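Local coordinates for protein putative pyrroline carboxylate reductase (Streptococcus pyogenes, PDB 2AHR) that probably catalyses the NAD(P)H-dependent reduction of 1-pyrroline-5-carboxylate to L-proline, the last step of proline biosynthesis, and binds NADP in a Rossmann-fold domain, at residues P85-A91 and L106-M112; K13-I18 and P113-Q118. The contacts are given in a common frame with arbitrary orientation. Residues are numbered along the deposited sequence.

How the interactions relate
Both contacts belong to the Rossmann-type nucleotide-binding domain and touch the same NADP, with centres about 15 Å apart. Interaction 1 joins strands 86-88 and 108-112, neighbours in the sheet; interaction 2 joins the start of helix 13-22 to the turn that follows strand 108-112. Along the chain the order is 13-18, 85-91, 106-112, 113-118, so interaction 2 brackets interaction 1, and Met112 runs straight on into Pro113. Met89 bridges the two: its SE lies 3.9 Å from CG of Met14, and its CB 4.2 Å from CD of Pro113. The loop after strand 86-88 gives an amide to the ribose and the start of helix 13-22 one to the phosphate, while the turn touches the nicotinamide.

Interaction 1 of 2, residues P85-A91 and L106-M112; sequences PIISMAA and LPLLRIM. With NAP (NADP nicotinamide-adenine-dinucleotide phosphate), chain S.
Two parallel strands, 86-88 and 108-112, lie side by side, axes 4.6 Å apart and crossing at -29°. Ile86 pairs with Leu108, Ile87 with Leu109 and Ser88 with Arg110. Ile86 N donates to Pro107 O (3.3 Å), Leu109 N to Ile86 O, Ser88 N to Leu109 O and Ile111 N to Ser88 O (each 2.9 Å). Beta-branched Ile86 and Ile87, both m,t, suit the extended backbone: CB of Ile86 meets CD2 of Leu108 (3.8 Å), against helix 95-102, while on the other face CG1 of Ile111 fills the hollow between CG2 of Ile87 and CB of Met89 (3.8 Å each). At its strand's end, Ser88 OG accepts from Ala90 N (3.2 Å), an ST turn. Small Ala90 and Ala91 leave room for the ribose; Ala91 N donates to NADP O2D (3.0 Å). Selenomethionine Met112 folds CE to 3.8 Å from Ala91 CA. Arg110 salt-bridges Glu155. Helix 95-102 connects the strands in a Rossmann beta-alpha-beta unit; the loop after 86-88 and Met112, ending 108-112, line the cofactor site.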
ATOM      1  N   PRO E  85      -1.758 -26.070  47.225  1.00 46.79           N
ATOM      2  CA  PRO E  85      -1.541 -25.934  45.779  1.00 45.82           C
ATOM      3  C   PRO E  85      -2.275 -24.704  45.216  1.00 44.94           C
ATOM      4  O   PRO E  85      -3.302 -24.286  45.755  1.00 44.41           O
ATOM      5  CB  PRO E  85      -2.133 -27.232  45.211  1.00 46.08           C
ATOM      6  CG  PRO E  85      -2.091 -28.201  46.355  1.00 46.17           C
ATOM      7  CD  PRO E  85      -2.401 -27.357  47.557  1.00 46.27           C
ATOM      8  N   ILE E  86      -1.721 -24.112  44.165  1.00 43.77           N
ATOM      9  CA  ILE E  86      -2.297 -22.917  43.561  1.00 42.50           C
ATOM     10  C   ILE E  86      -2.501 -23.135  42.061  1.00 41.89           C
ATOM     11  O   ILE E  86      -1.654 -23.735  41.387  1.00 41.22           O
ATOM     12  CB  ILE E  86      -1.385 -21.682  43.795  1.00 42.66           C
ATOM     13  CG1 ILE E  86      -1.172 -21.437  45.293  1.00 43.17           C
ATOM     14  CG2 ILE E  86      -1.952 -20.424  43.144  1.00 41.42           C
ATOM     15  CD1 ILE E  86       0.135 -20.702  45.598  1.00 43.36           C
ATOM     16  N   ILE E  87      -3.637 -22.642  41.557  1.00 41.22           N
ATOM     17  CA  ILE E  87      -3.924 -22.611  40.129  1.00 39.76           C
ATOM     18  C   ILE E  87      -3.899 -21.174  39.639  1.00 39.01           C
ATOM     19  O   ILE E  87      -4.637 -20.318  40.148  1.00 38.55           O
ATOM     20  CB  ILE E  87      -5.311 -23.227  39.798  1.00 40.30           C
ATOM     21  CG1 ILE E  87      -5.418 -24.674  40.310  1.00 40.38           C
ATOM     22  CG2 ILE E  87      -5.604 -23.150  38.287  1.00 38.61           C
ATOM     23  CD1 ILE E  87      -6.874 -25.156  40.487  1.00 41.62           C
ATOM     24  N   SER E  88      -3.050 -20.919  38.649  1.00 37.75           N
ATOM     25  CA  SER E  88      -3.027 -19.635  37.952  1.00 37.26           C
ATOM     26  C   SER E  88      -3.761 -19.735  36.628  1.00 37.06           C
ATOM     27  O   SER E  88      -3.565 -20.700  35.858  1.00 37.43           O
ATOM     28  CB  SER E  88      -1.581 -19.167  37.721  1.00 37.40           C
ATOM     29  OG  SER E  88      -1.507 -18.028  36.867  1.00 36.41           O
HETATM   30  N   MSE E  89      -4.599 -18.743  36.348  1.00 37.21           N
HETATM   31  CA  MSE E  89      -5.264 -18.669  35.028  1.00 37.78           C
HETATM   32  C   MSE E  89      -4.634 -17.608  34.094  1.00 37.83           C
HETATM   33  O   MSE E  89      -5.102 -17.383  32.972  1.00 37.67           O
HETATM   34  CB  MSE E  89      -6.780 -18.488  35.176  1.00 37.21           C
HETATM   35  CG  MSE E  89      -7.277 -17.068  35.458  1.00 38.36           C
HETATM   36 SE   MSE E  89      -9.104 -16.931  35.666  1.00 39.78          SE
HETATM   37  CE  MSE E  89      -9.333 -18.160  36.946  1.00 36.96           C
ATOM     38  N   ALA E  90      -3.546 -16.994  34.559  1.00 37.80           N
ATOM     39  CA  ALA E  90      -2.978 -15.824  33.923  1.00 38.25           C
ATOM     40  C   ALA E  90      -2.174 -16.177  32.682  1.00 38.82           C
ATOM     41  O   ALA E  90      -1.403 -17.134  32.687  1.00 38.93           O
ATOM     42  CB  ALA E  90      -2.104 -15.066  34.903  1.00 38.42           C
ATOM     43  N   ALA E  91      -2.384 -15.392  31.628  1.00 39.01           N
ATOM     44  CA  ALA E  91      -1.590 -15.450  30.412  1.00 39.48           C
ATOM     45  C   ALA E  91      -0.173 -14.974  30.680  1.00 39.68           C
ATOM     46  O   ALA E  91       0.047 -14.026  31.444  1.00 39.63           O
ATOM     47  CB  ALA E  91      -2.232 -14.568  29.321  1.00 39.10           C
ATOM     48  N   LEU E 106       5.546 -25.559  46.693  1.00 48.82           N
ATOM     49  CA  LEU E 106       4.122 -25.705  46.373  1.00 47.64           C
ATOM     50  C   LEU E 106       3.862 -26.403  45.031  1.00 46.70           C
ATOM     51  O   LEU E 106       4.514 -26.093  44.028  1.00 46.78           O
ATOM     52  CB  LEU E 106       3.414 -24.352  46.429  1.00 47.20           C
ATOM     53  CG  LEU E 106       3.506 -23.675  47.802  1.00 48.24           C
ATOM     54  CD1 LEU E 106       3.045 -22.229  47.734  1.00 47.60           C
ATOM     55  CD2 LEU E 106       2.729 -24.456  48.876  1.00 48.34           C
ATOM     56  N   PRO E 107       2.923 -27.366  45.016  1.00 45.55           N
ATOM     57  CA  PRO E 107       2.431 -27.841  43.724  1.00 44.54           C
ATOM     58  C   PRO E 107       1.700 -26.685  43.043  1.00 43.45           C
ATOM     59  O   PRO E 107       0.844 -26.057  43.652  1.00 42.93           O
ATOM     60  CB  PRO E 107       1.452 -28.967  44.107  1.00 44.69           C
ATOM     61  CG  PRO E 107       1.866 -29.367  45.538  1.00 44.90           C
ATOM     62  CD  PRO E 107       2.278 -28.062  46.148  1.00 45.10           C
ATOM     63  N   LEU E 108       2.073 -26.380  41.803  1.00 42.26           N
ATOM     64  CA  LEU E 108       1.462 -25.262  41.080  1.00 41.09           C
ATOM     65  C   LEU E 108       0.942 -25.716  39.731  1.00 40.22           C
ATOM     66  O   LEU E 108       1.588 -26.521  39.020  1.00 39.72           O
ATOM     67  CB  LEU E 108       2.442 -24.092  40.899  1.00 40.86           C
ATOM     68  CG  LEU E 108       3.147 -23.495  42.132  1.00 40.30           C
ATOM     69  CD1 LEU E 108       4.357 -22.699  41.700  1.00 39.41           C
ATOM     70  CD2 LEU E 108       2.205 -22.645  42.995  1.00 39.86           C
ATOM     71  N   LEU E 109      -0.231 -25.196  39.389  1.00 38.75           N
ATOM     72  CA  LEU E 109      -0.877 -25.535  38.126  1.00 37.53           C
ATOM     73  C   LEU E 109      -1.243 -24.306  37.338  1.00 37.02           C
ATOM     74  O   LEU E 109      -1.563 -23.257  37.909  1.00 36.66           O
ATOM     75  CB  LEU E 109      -2.127 -26.397  38.350  1.00 37.45           C
ATOM     76  CG  LEU E 109      -1.869 -27.743  39.026  1.00 36.65           C
ATOM     77  CD1 LEU E 109      -2.215 -27.652  40.512  1.00 37.01           C
ATOM     78  CD2 LEU E 109      -2.626 -28.862  38.340  1.00 35.70           C
ATOM     79  N   ARG E 110      -1.184 -24.444  36.016  1.00 35.95           N
ATOM     80  CA  ARG E 110      -1.692 -23.420  35.119  1.00 35.36           C
ATOM     81  C   ARG E 110      -2.883 -23.916  34.301  1.00 34.82           C
ATOM     82  O   ARG E 110      -2.860 -25.031  33.761  1.00 34.60           O
ATOM     83  CB  ARG E 110      -0.598 -22.939  34.145  1.00 35.36           C
ATOM     84  CG  ARG E 110       0.384 -21.946  34.712  1.00 35.57           C
ATOM     85  CD  ARG E 110       1.357 -21.491  33.613  1.00 36.82           C
ATOM     86  NE  ARG E 110       0.766 -20.511  32.695  1.00 36.77           N
ATOM     87  CZ  ARG E 110       1.372 -20.062  31.594  1.00 38.13           C
ATOM     88  NH1 ARG E 110       2.580 -20.510  31.256  1.00 36.20           N
ATOM     89  NH2 ARG E 110       0.770 -19.160  30.835  1.00 38.94           N
ATOM     90  N   ILE E 111      -3.899 -23.059  34.199  1.00 33.85           N
ATOM     91  CA  ILE E 111      -4.994 -23.244  33.260  1.00 33.73           C
ATOM     92  C   ILE E 111      -5.108 -22.070  32.269  1.00 33.85           C
ATOM     93  O   ILE E 111      -4.710 -20.914  32.568  1.00 33.91           O
ATOM     94  CB  ILE E 111      -6.362 -23.484  33.977  1.00 34.02           C
ATOM     95  CG1 ILE E 111      -6.774 -22.257  34.801  1.00 32.90           C
ATOM     96  CG2 ILE E 111      -6.322 -24.781  34.810  1.00 32.97           C
ATOM     97  CD1 ILE E 111      -8.236 -22.325  35.370  1.00 33.00           C
HETATM   98  N   MSE E 112      -5.608 -22.374  31.073  1.00 33.16           N
HETATM   99  CA  MSE E 112      -5.932 -21.334  30.101  1.00 32.84           C
HETATM  100  C   MSE E 112      -7.348 -21.562  29.622  1.00 32.59           C
HETATM  101  O   MSE E 112      -7.560 -22.341  28.706  1.00 32.14           O
HETATM  102  CB  MSE E 112      -4.937 -21.277  28.926  1.00 32.64           C
HETATM  103  CG  MSE E 112      -5.148 -20.065  27.950  1.00 31.82           C
HETATM  104 SE   MSE E 112      -5.643 -18.477  28.737  1.00 25.50          SE
HETATM  105  CE  MSE E 112      -4.140 -18.227  29.654  1.00 25.75           C
TER
HETATM  106  PA  NAP S1504     -10.402  -8.205  34.846  1.00 71.82           P
HETATM  107  O1A NAP S1504      -9.817  -6.839  34.753  1.00 70.64           O
HETATM  108  O2A NAP S1504     -11.787  -8.215  34.292  1.00 71.30           O
HETATM  109  O5B NAP S1504     -10.386  -8.788  36.354  1.00 71.91           O
HETATM  110  C5B NAP S1504      -9.322  -8.555  37.249  1.00 74.73           C
HETATM  111  C4B NAP S1504      -9.920  -8.393  38.644  1.00 76.90           C
HETATM  112  O4B NAP S1504      -8.927  -8.442  39.654  1.00 77.46           O
HETATM  113  C3B NAP S1504     -10.660  -7.064  38.780  1.00 77.49           C
HETATM  114  O3B NAP S1504     -12.007  -7.342  39.097  1.00 77.05           O
HETATM  115  C2B NAP S1504      -9.955  -6.318  39.903  1.00 78.55           C
HETATM  116  O2B NAP S1504     -10.822  -5.705  40.844  1.00 80.39           O
HETATM  117  C1B NAP S1504      -9.228  -7.446  40.622  1.00 78.30           C
HETATM  118  N9A NAP S1504      -8.062  -6.939  41.387  1.00 78.43           N
HETATM  119  C8A NAP S1504      -7.297  -5.825  41.121  1.00 78.32           C
HETATM  120  N7A NAP S1504      -6.348  -5.718  42.084  1.00 78.70           N
HETATM  121  C5A NAP S1504      -6.498  -6.740  42.965  1.00 78.29           C
HETATM  122  C6A NAP S1504      -5.813  -7.087  44.129  1.00 78.02           C
HETATM  123  N6A NAP S1504      -5.227  -6.114  44.826  1.00 78.66           N
HETATM  124  N1A NAP S1504      -6.211  -8.212  44.825  1.00 77.76           N
HETATM  125  C2A NAP S1504      -7.287  -8.967  44.392  1.00 77.27           C
HETATM  126  N3A NAP S1504      -7.966  -8.605  43.246  1.00 76.85           N
HETATM  127  C4A NAP S1504      -7.578  -7.511  42.540  1.00 77.94           C
HETATM  128  O3  NAP S1504      -9.425  -9.261  34.097  1.00 69.77           O
HETATM  129  PN  NAP S1504      -9.923 -10.667  33.463  1.00 68.69           P
HETATM  130  O1N NAP S1504     -10.263 -10.404  32.035  1.00 69.47           O
HETATM  131  O2N NAP S1504     -10.928 -11.336  34.332  1.00 67.83           O
HETATM  132  O5D NAP S1504      -8.551 -11.520  33.498  1.00 66.01           O
HETATM  133  C5D NAP S1504      -8.094 -12.137  34.680  1.00 62.62           C
HETATM  134  C4D NAP S1504      -7.097 -13.243  34.340  1.00 60.42           C
HETATM  135  O4D NAP S1504      -7.663 -14.204  33.469  1.00 58.44           O
HETATM  136  C3D NAP S1504      -5.861 -12.686  33.642  1.00 59.85           C
HETATM  137  O3D NAP S1504      -4.733 -13.212  34.299  1.00 60.11           O
HETATM  138  C2D NAP S1504      -5.924 -13.176  32.201  1.00 58.23           C
HETATM  139  O2D NAP S1504      -4.616 -13.447  31.712  1.00 55.05           O
HETATM  140  C1D NAP S1504      -6.841 -14.413  32.322  1.00 57.31           C
HETATM  141  N1N NAP S1504      -7.726 -14.707  31.164  1.00 55.30           N
HETATM  142  C2N NAP S1504      -8.716 -13.828  30.774  1.00 53.27           C
HETATM  143  C3N NAP S1504      -9.557 -14.145  29.702  1.00 51.06           C
HETATM  144  C7N NAP S1504     -10.717 -13.267  29.336  1.00 49.66           C
HETATM  145  O7N NAP S1504     -11.545 -13.712  28.286  1.00 49.98           O
HETATM  146  N7N NAP S1504     -10.946 -12.122  29.992  1.00 47.53           N
HETATM  147  C4N NAP S1504      -9.391 -15.361  29.028  1.00 51.37           C
HETATM  148  C5N NAP S1504      -8.402 -16.248  29.429  1.00 50.58           C
HETATM  149  C6N NAP S1504      -7.578 -15.905  30.503  1.00 54.38           C
HETATM  150  P2B NAP S1504     -11.640  -4.334  40.577  1.00 81.61           P
HETATM  151  O1X NAP S1504     -12.254  -3.899  41.897  1.00 81.45           O
HETATM  152  O2X NAP S1504     -10.686  -3.263  40.100  1.00 81.93           O
HETATM  153  O3X NAP S1504     -12.732  -4.557  39.544  1.00 80.71           O
HETATM  154  O   HOH W   1      -2.152 -19.703  32.638  1.00 44.78           O

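Interaction 2 of 2, residues K13-I18 and P113-Q118; sequences KMASAI and PNMNAQ. With NAP (NADP nicotinamide-adenine-dinucleotide phosphate), chain S.
In this Rossmann-type domain, the N-terminal part of the dinucleotide-binding helix, 13-18, packs against a 3-10 turn, 115-118, that follows strand 108-112. In the turn, Ala117 N bonds Asn114 O (3.1 Å), and Asn114, at chi1 p, sets OD1 3.0 Å from Asn116 N in an Asx turn; its ND2 binds Ala165 O. The two segments meet through apolar side chains, with CA atoms of Ala17 and Gln118 4.8 Å apart. Selenomethionine Met14 (t, p, then chi3 near -103°) curls so that CE reaches CB of Pro113 (3.8 Å), CB of Ala117 (4.0 Å) and, closest, Asn114 O (3.2 Å). A flexible, unbranched side chain suits this irregular gap. Met115, also selenomethionine (t,p,p), brings CE to 4.1 Å from Met14 SE. The same Met115 CE lies 3.6 Å from O7N of NADP. Small Ala17 permits the close backbone approach to Gln118; its CB meets CB of Ala117 at 3.9 Å and CG of Gln118 at 3.8 Å. Ile18, at chi1 p, adds CG2 against Ala117 CB (4.1 Å). Met14 N donates to phosphate oxygen O2N of NADP (3.0 Å), and Pro113 O lies 3.1 Å from nicotinamide C5N. Gln118 packs on Phe218 of the second subunit. Water 3 links the backbones, donating to Ala17 O at 2.5 Å and Ala117 O at 2.7 Å.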
ATOM      1  N   LYS E  13     -14.058 -10.740  35.305  1.00 50.63           N
ATOM      2  CA  LYS E  13     -14.897 -11.384  34.312  1.00 50.94           C
ATOM      3  C   LYS E  13     -14.563 -12.867  34.119  1.00 49.97           C
ATOM      4  O   LYS E  13     -15.463 -13.712  34.168  1.00 49.59           O
ATOM      5  CB  LYS E  13     -14.851 -10.593  33.000  1.00 51.74           C
ATOM      6  CG  LYS E  13     -15.236  -9.118  33.218  1.00 53.93           C
ATOM      7  CD  LYS E  13     -15.761  -8.441  31.958  1.00 57.40           C
ATOM      8  CE  LYS E  13     -16.780  -7.334  32.289  1.00 57.48           C
ATOM      9  NZ  LYS E  13     -18.126  -7.920  32.547  1.00 57.69           N
HETATM   10  N   MSE E  14     -13.278 -13.188  33.957  1.00 48.74           N
HETATM   11  CA  MSE E  14     -12.885 -14.583  33.695  1.00 47.33           C
HETATM   12  C   MSE E  14     -13.149 -15.485  34.924  1.00 47.66           C
HETATM   13  O   MSE E  14     -13.777 -16.551  34.804  1.00 47.54           O
HETATM   14  CB  MSE E  14     -11.440 -14.656  33.183  1.00 46.41           C
HETATM   15  CG  MSE E  14     -11.038 -15.964  32.470  1.00 42.44           C
HETATM   16 SE   MSE E  14     -12.095 -16.622  31.171  1.00 32.04          SE
HETATM   17  CE  MSE E  14     -12.870 -17.939  32.098  1.00 33.90           C
ATOM     18  N   ALA E  15     -12.733 -15.033  36.103  1.00 47.71           N
ATOM     19  CA  ALA E  15     -12.988 -15.792  37.340  1.00 47.91           C
ATOM     20  C   ALA E  15     -14.487 -15.924  37.656  1.00 48.37           C
ATOM     21  O   ALA E  15     -14.944 -16.997  38.074  1.00 48.14           O
ATOM     22  CB  ALA E  15     -12.228 -15.194  38.514  1.00 47.60           C
ATOM     23  N   SER E  16     -15.250 -14.850  37.448  1.00 48.77           N
ATOM     24  CA  SER E  16     -16.709 -14.925  37.601  1.00 50.05           C
ATOM     25  C   SER E  16     -17.304 -16.028  36.717  1.00 50.59           C
ATOM     26  O   SER E  16     -18.108 -16.832  37.187  1.00 51.12           O
ATOM     27  CB  SER E  16     -17.386 -13.583  37.296  1.00 50.00           C
ATOM     28  OG  SER E  16     -16.882 -12.552  38.139  1.00 50.62           O
ATOM     29  N   ALA E  17     -16.900 -16.066  35.448  1.00 50.86           N
ATOM     30  CA  ALA E  17     -17.324 -17.134  34.535  1.00 51.44           C
ATOM     31  C   ALA E  17     -17.075 -18.557  35.064  1.00 51.64           C
ATOM     32  O   ALA E  17     -17.959 -19.397  34.961  1.00 52.58           O
ATOM     33  CB  ALA E  17     -16.696 -16.946  33.148  1.00 51.58           C
ATOM     34  N   ILE E  18     -15.904 -18.844  35.638  1.00 51.58           N
ATOM     35  CA  ILE E  18     -15.651 -20.217  36.116  1.00 51.55           C
ATOM     36  C   ILE E  18     -16.364 -20.585  37.437  1.00 51.96           C
ATOM     37  O   ILE E  18     -16.484 -21.764  37.761  1.00 51.25           O
ATOM     38  CB  ILE E  18     -14.145 -20.601  36.194  1.00 51.79           C
ATOM     39  CG1 ILE E  18     -13.483 -20.015  37.429  1.00 51.25           C
ATOM     40  CG2 ILE E  18     -13.382 -20.245  34.896  1.00 50.71           C
ATOM     41  CD1 ILE E  18     -12.282 -20.795  37.847  1.00 52.44           C
ATOM     42  N   PRO E 113      -8.320 -20.913  30.293  1.00 32.22           N
ATOM     43  CA  PRO E 113      -9.748 -20.962  29.989  1.00 32.28           C
ATOM     44  C   PRO E 113     -10.187 -19.871  29.013  1.00 32.44           C
ATOM     45  O   PRO E 113      -9.373 -19.033  28.604  1.00 32.16           O
ATOM     46  CB  PRO E 113     -10.399 -20.744  31.367  1.00 31.99           C
ATOM     47  CG  PRO E 113      -9.427 -19.793  32.073  1.00 32.51           C
ATOM     48  CD  PRO E 113      -8.038 -20.099  31.493  1.00 32.69           C
ATOM     49  N   ASN E 114     -11.464 -19.883  28.637  1.00 32.39           N
ATOM     50  CA  ASN E 114     -12.023 -18.793  27.850  1.00 32.43           C
ATOM     51  C   ASN E 114     -13.423 -18.409  28.344  1.00 33.31           C
ATOM     52  O   ASN E 114     -13.959 -19.042  29.264  1.00 33.00           O
ATOM     53  CB  ASN E 114     -11.954 -19.079  26.338  1.00 32.08           C
ATOM     54  CG  ASN E 114     -12.837 -20.245  25.908  1.00 33.15           C
ATOM     55  OD1 ASN E 114     -13.909 -20.480  26.480  1.00 34.20           O
ATOM     56  ND2 ASN E 114     -12.397 -20.969  24.894  1.00 30.38           N
HETATM   57  N   MSE E 115     -14.009 -17.372  27.758  1.00 34.08           N
HETATM   58  CA  MSE E 115     -15.244 -16.797  28.296  1.00 34.71           C
HETATM   59  C   MSE E 115     -16.445 -17.757  28.093  1.00 35.23           C
HETATM   60  O   MSE E 115     -17.501 -17.569  28.695  1.00 35.46           O
HETATM   61  CB  MSE E 115     -15.482 -15.411  27.682  1.00 34.63           C
HETATM   62  CG  MSE E 115     -16.554 -14.523  28.356  1.00 34.51           C
HETATM   63 SE   MSE E 115     -16.302 -14.023  30.084  1.00 34.95          SE
HETATM   64  CE  MSE E 115     -14.618 -13.527  30.160  1.00 36.29           C
ATOM     65  N   ASN E 116     -16.259 -18.800  27.280  1.00 35.22           N
ATOM     66  CA  ASN E 116     -17.287 -19.830  27.091  1.00 35.25           C
ATOM     67  C   ASN E 116     -17.513 -20.704  28.337  1.00 35.55           C
ATOM     68  O   ASN E 116     -18.440 -21.516  28.381  1.00 34.68           O
ATOM     69  CB  ASN E 116     -16.978 -20.686  25.862  1.00 35.14           C
ATOM     70  CG  ASN E 116     -16.871 -19.854  24.596  1.00 35.53           C
ATOM     71  OD1 ASN E 116     -16.037 -20.125  23.702  1.00 35.74           O
ATOM     72  ND2 ASN E 116     -17.694 -18.823  24.522  1.00 28.96           N
ATOM     73  N   ALA E 117     -16.650 -20.532  29.334  1.00 35.86           N
ATOM     74  CA  ALA E 117     -16.927 -21.017  30.684  1.00 36.61           C
ATOM     75  C   ALA E 117     -18.322 -20.599  31.133  1.00 37.17           C
ATOM     76  O   ALA E 117     -18.983 -21.344  31.858  1.00 37.52           O
ATOM     77  CB  ALA E 117     -15.871 -20.513  31.668  1.00 35.78           C
ATOM     78  N   GLN E 118     -18.775 -19.423  30.675  1.00 37.90           N
ATOM     79  CA  GLN E 118     -20.102 -18.894  31.010  1.00 38.26           C
ATOM     80  C   GLN E 118     -21.219 -19.861  30.669  1.00 37.53           C
ATOM     81  O   GLN E 118     -22.280 -19.818  31.293  1.00 38.44           O
ATOM     82  CB  GLN E 118     -20.387 -17.580  30.289  1.00 38.46           C
ATOM     83  CG  GLN E 118     -19.685 -16.378  30.868  1.00 40.73           C
ATOM     84  CD  GLN E 118     -20.030 -15.094  30.128  1.00 42.60           C
ATOM     85  OE1 GLN E 118     -20.478 -15.125  28.993  1.00 43.90           O
ATOM     86  NE2 GLN E 118     -19.815 -13.958  30.779  1.00 44.29           N
TER
HETATM   87  PA  NAP S1504     -10.402  -8.205  34.846  1.00 71.82           P
HETATM   88  O1A NAP S1504      -9.817  -6.839  34.753  1.00 70.64           O
HETATM   89  O2A NAP S1504     -11.787  -8.215  34.292  1.00 71.30           O
HETATM   90  O5B NAP S1504     -10.386  -8.788  36.354  1.00 71.91           O
HETATM   91  C5B NAP S1504      -9.322  -8.555  37.249  1.00 74.73           C
HETATM   92  C4B NAP S1504      -9.920  -8.393  38.644  1.00 76.90           C
HETATM   93  O4B NAP S1504      -8.927  -8.442  39.654  1.00 77.46           O
HETATM   94  C3B NAP S1504     -10.660  -7.064  38.780  1.00 77.49           C
HETATM   95  O3B NAP S1504     -12.007  -7.342  39.097  1.00 77.05           O
HETATM   96  C2B NAP S1504      -9.955  -6.318  39.903  1.00 78.55           C
HETATM   97  O2B NAP S1504     -10.822  -5.705  40.844  1.00 80.39           O
HETATM   98  C1B NAP S1504      -9.228  -7.446  40.622  1.00 78.30           C
HETATM   99  N9A NAP S1504      -8.062  -6.939  41.387  1.00 78.43           N
HETATM  100  C8A NAP S1504      -7.297  -5.825  41.121  1.00 78.32           C
HETATM  101  N7A NAP S1504      -6.348  -5.718  42.084  1.00 78.70           N
HETATM  102  C5A NAP S1504      -6.498  -6.740  42.965  1.00 78.29           C
HETATM  103  C6A NAP S1504      -5.813  -7.087  44.129  1.00 78.02           C
HETATM  104  N6A NAP S1504      -5.227  -6.114  44.826  1.00 78.66           N
HETATM  105  N1A NAP S1504      -6.211  -8.212  44.825  1.00 77.76           N
HETATM  106  C2A NAP S1504      -7.287  -8.967  44.392  1.00 77.27           C
HETATM  107  N3A NAP S1504      -7.966  -8.605  43.246  1.00 76.85           N
HETATM  108  C4A NAP S1504      -7.578  -7.511  42.540  1.00 77.94           C
HETATM  109  O3  NAP S1504      -9.425  -9.261  34.097  1.00 69.77           O
HETATM  110  PN  NAP S1504      -9.923 -10.667  33.463  1.00 68.69           P
HETATM  111  O1N NAP S1504     -10.263 -10.404  32.035  1.00 69.47           O
HETATM  112  O2N NAP S1504     -10.928 -11.336  34.332  1.00 67.83           O
HETATM  113  O5D NAP S1504      -8.551 -11.520  33.498  1.00 66.01           O
HETATM  114  C5D NAP S1504      -8.094 -12.137  34.680  1.00 62.62           C
HETATM  115  C4D NAP S1504      -7.097 -13.243  34.340  1.00 60.42           C
HETATM  116  O4D NAP S1504      -7.663 -14.204  33.469  1.00 58.44           O
HETATM  117  C3D NAP S1504      -5.861 -12.686  33.642  1.00 59.85           C
HETATM  118  O3D NAP S1504      -4.733 -13.212  34.299  1.00 60.11           O
HETATM  119  C2D NAP S1504      -5.924 -13.176  32.201  1.00 58.23           C
HETATM  120  O2D NAP S1504      -4.616 -13.447  31.712  1.00 55.05           O
HETATM  121  C1D NAP S1504      -6.841 -14.413  32.322  1.00 57.31           C
HETATM  122  N1N NAP S1504      -7.726 -14.707  31.164  1.00 55.30           N
HETATM  123  C2N NAP S1504      -8.716 -13.828  30.774  1.00 53.27           C
HETATM  124  C3N NAP S1504      -9.557 -14.145  29.702  1.00 51.06           C
HETATM  125  C7N NAP S1504     -10.717 -13.267  29.336  1.00 49.66           C
HETATM  126  O7N NAP S1504     -11.545 -13.712  28.286  1.00 49.98           O
HETATM  127  N7N NAP S1504     -10.946 -12.122  29.992  1.00 47.53           N
HETATM  128  C4N NAP S1504      -9.391 -15.361  29.028  1.00 51.37           C
HETATM  129  C5N NAP S1504      -8.402 -16.248  29.429  1.00 50.58           C
HETATM  130  C6N NAP S1504      -7.578 -15.905  30.503  1.00 54.38           C
HETATM  131  P2B NAP S1504     -11.640  -4.334  40.577  1.00 81.61           P
HETATM  132  O1X NAP S1504     -12.254  -3.899  41.897  1.00 81.45           O
HETATM  133  O2X NAP S1504     -10.686  -3.263  40.100  1.00 81.93           O
HETATM  134  O3X NAP S1504     -12.732  -4.557  39.544  1.00 80.71           O
HETATM  135  O   HOH W   2     -18.904 -14.152  33.949  1.00 66.44           O
HETATM  136  O   HOH W   3     -18.915 -21.635  34.560  1.00 52.54           O